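Local coordinates for protein glcnac-alpha-1,4-gal-releasing endo-beta-galactosidase (Clostridium perfringens, PDB 1UPS) that probably hydrolyses internal beta-galactosidic linkages, releasing GlcNAc-alpha-1,4-Gal, as a family 16 glycoside hydrolase, at residues N351-G354 with Y355-G359. Numbering follows the deposited sequence.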
ATOM      1  N   ASN A 351       2.643  13.312 -29.446  1.00 16.11           N
ATOM      2  CA  ASN A 351       2.139  13.391 -30.815  1.00 16.88           C
ATOM      3  C   ASN A 351       1.210  12.241 -31.223  1.00 17.13           C
ATOM      4  O   ASN A 351       0.690  12.231 -32.350  1.00 17.55           O
ATOM      5  CB  ASN A 351       3.292  13.570 -31.816  1.00 16.94           C
ATOM      6  CG  ASN A 351       3.944  14.942 -31.721  1.00 18.60           C
ATOM      7  OD1 ASN A 351       3.306  15.969 -32.001  1.00 17.96           O
ATOM      8  ND2 ASN A 351       5.224  14.970 -31.340  1.00 16.84           N
ATOM      9  N   GLN A 352       1.009  11.288 -30.305  1.00 17.11           N
ATOM     10  CA  GLN A 352       0.067  10.176 -30.484  1.00 17.24           C
ATOM     11  C   GLN A 352       0.241   9.472 -31.836  1.00 17.06           C
ATOM     12  O   GLN A 352      -0.691   9.420 -32.666  1.00 17.12           O
ATOM     13  CB  GLN A 352      -1.386  10.645 -30.300  1.00 17.95           C
ATOM     14  CG  GLN A 352      -1.709  11.176 -28.905  1.00 19.78           C
ATOM     15  CD  GLN A 352      -3.186  11.510 -28.747  1.00 25.27           C
ATOM     16  OE1 GLN A 352      -3.996  10.625 -28.475  1.00 27.66           O
ATOM     17  NE2 GLN A 352      -3.542  12.783 -28.950  1.00 24.71           N
ATOM     18  N   THR A 353       1.438   8.937 -32.043  1.00 15.98           N
ATOM     19  CA  THR A 353       1.817   8.295 -33.296  1.00 15.91           C
ATOM     20  C   THR A 353       1.634   6.772 -33.296  1.00 15.91           C
ATOM     21  O   THR A 353       1.875   6.109 -34.328  1.00 15.62           O
ATOM     22  CB  THR A 353       3.296   8.585 -33.596  1.00 16.35           C
ATOM     23  OG1 THR A 353       4.123   7.887 -32.646  1.00 15.06           O
ATOM     24  CG2 THR A 353       3.626  10.065 -33.377  1.00 16.09           C
ATOM     25  N   GLY A 354       1.234   6.231 -32.147  1.00 15.10           N
ATOM     26  CA  GLY A 354       1.200   4.794 -31.925  1.00 15.02           C
ATOM     27  C   GLY A 354       2.516   4.253 -31.377  1.00 14.57           C
ATOM     28  O   GLY A 354       2.586   3.085 -30.976  1.00 14.26           O
ATOM     29  N   TYR A 355       3.549   5.101 -31.364  1.00 13.35           N
ATOM     30  CA  TYR A 355       4.880   4.719 -30.878  1.00 14.08           C
ATOM     31  C   TYR A 355       5.343   5.611 -29.746  1.00 13.52           C
ATOM     32  O   TYR A 355       5.002   6.805 -29.694  1.00 14.32           O
ATOM     33  CB  TYR A 355       5.913   4.743 -32.025  1.00 13.67           C
ATOM     34  CG  TYR A 355       5.571   3.767 -33.128  1.00 15.00           C
ATOM     35  CD1 TYR A 355       5.990   2.429 -33.064  1.00 15.02           C
ATOM     36  CD2 TYR A 355       4.798   4.170 -34.222  1.00 15.07           C
ATOM     37  CE1 TYR A 355       5.651   1.518 -34.079  1.00 16.69           C
ATOM     38  CE2 TYR A 355       4.450   3.279 -35.232  1.00 17.30           C
ATOM     39  CZ  TYR A 355       4.876   1.953 -35.160  1.00 18.57           C
ATOM     40  OH  TYR A 355       4.532   1.070 -36.174  1.00 17.86           O
ATOM     41  N   ILE A 356       6.125   5.044 -28.828  1.00 13.84           N
ATOM     42  CA  ILE A 356       6.723   5.841 -27.763  1.00 13.38           C
ATOM     43  C   ILE A 356       7.734   6.798 -28.392  1.00 13.87           C
ATOM     44  O   ILE A 356       8.576   6.379 -29.197  1.00 13.99           O
ATOM     45  CB  ILE A 356       7.428   4.937 -26.708  1.00 13.39           C
ATOM     46  CG1 ILE A 356       6.433   3.962 -26.067  1.00 14.59           C
ATOM     47  CG2 ILE A 356       8.108   5.800 -25.626  1.00 11.34           C
ATOM     48  CD1 ILE A 356       5.345   4.646 -25.215  1.00 16.06           C
ATOM     49  N   GLU A 357       7.647   8.075 -28.016  1.00 13.60           N
ATOM     50  CA  GLU A 357       8.580   9.103 -28.471  1.00 13.90           C
ATOM     51  C   GLU A 357       9.617   9.371 -27.384  1.00 14.15           C
ATOM     52  O   GLU A 357       9.416   9.000 -26.229  1.00 13.99           O
ATOM     53  CB  GLU A 357       7.815  10.406 -28.782  1.00 13.65           C
ATOM     54  CG  GLU A 357       6.746  10.237 -29.852  1.00 14.59           C
ATOM     55  CD  GLU A 357       5.900  11.485 -30.023  1.00 16.33           C
ATOM     56  OE1 GLU A 357       6.456  12.502 -30.500  1.00 15.81           O
ATOM     57  OE2 GLU A 357       4.700  11.448 -29.663  1.00 16.57           O
ATOM     58  N   HIS A 358      10.721  10.015 -27.748  1.00 15.02           N
ATOM     59  CA  HIS A 358      11.712  10.443 -26.758  1.00 15.58           C
ATOM     60  C   HIS A 358      12.204  11.863 -27.033  1.00 16.32           C
ATOM     61  O   HIS A 358      12.635  12.173 -28.145  1.00 16.47           O
ATOM     62  CB  HIS A 358      12.911   9.479 -26.682  1.00 15.56           C
ATOM     63  CG  HIS A 358      13.562   9.200 -28.003  1.00 16.59           C
ATOM     64  ND1 HIS A 358      14.632   9.928 -28.472  1.00 16.55           N
ATOM     65  CD2 HIS A 358      13.302   8.263 -28.951  1.00 16.22           C
ATOM     66  CE1 HIS A 358      15.000   9.464 -29.653  1.00 16.95           C
ATOM     67  NE2 HIS A 358      14.210   8.453 -29.969  1.00 15.96           N
ATOM     68  N   GLY A 359      12.127  12.714 -26.012  1.00 16.49           N
ATOM     69  CA  GLY A 359      12.560  14.099 -26.140  1.00 17.49           C
ATOM     70  C   GLY A 359      12.765  14.769 -24.801  1.00 17.74           C
ATOM     71  O   GLY A 359      12.312  14.290 -23.761  1.00 17.04           O
TER
HETATM   72  O   HOH W   1       3.274   9.018 -29.866  1.00 20.88           O
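The Tyr355 ring carries the carbonyl oxygen of the preceding residue, Gly354, over one face, 3.7 Å from CG, while Thr353 O approaches CD2 obliquely. Outside the loop, Lys311 makes a cation-pi contact with this ring and Glu397 takes up its hydroxyl in a hydrogen bond. The second flat group, the carboxylate of Glu357, meets Asn351 through both oxygens. Glu357 OE1 lies close to the amide plane and receives an almost straight bond from Asn351 ND2 (2.9 Å, 172°). Glu357 OE2 accepts the backbone N of Asn351 at 2.8 Å. Each oxygen offers its syn lone pair, and having a donor on both limits rotation of the carboxylate, whose plane is turned 35° from the amide. An extended chain beyond CG carries the acid back across the turn. One water in the bend accepts from Thr353 N and donates to Tyr355 O and Glu357 OE2, each at 2.8 Å. Thr353 OG1, set between its own backbone N and carbonyl carbon (chi1 69°), accepts Tyr355 N at 3.1 Å. At Gly354's positive phi a CB would press against Thr353 O, which calls for glycine. Side chain and water thus brace an exposed beta-hairpin loop joining strands 346-348 and 357-359, in a C-terminal region consistent with a ricin-like beta-trefoil.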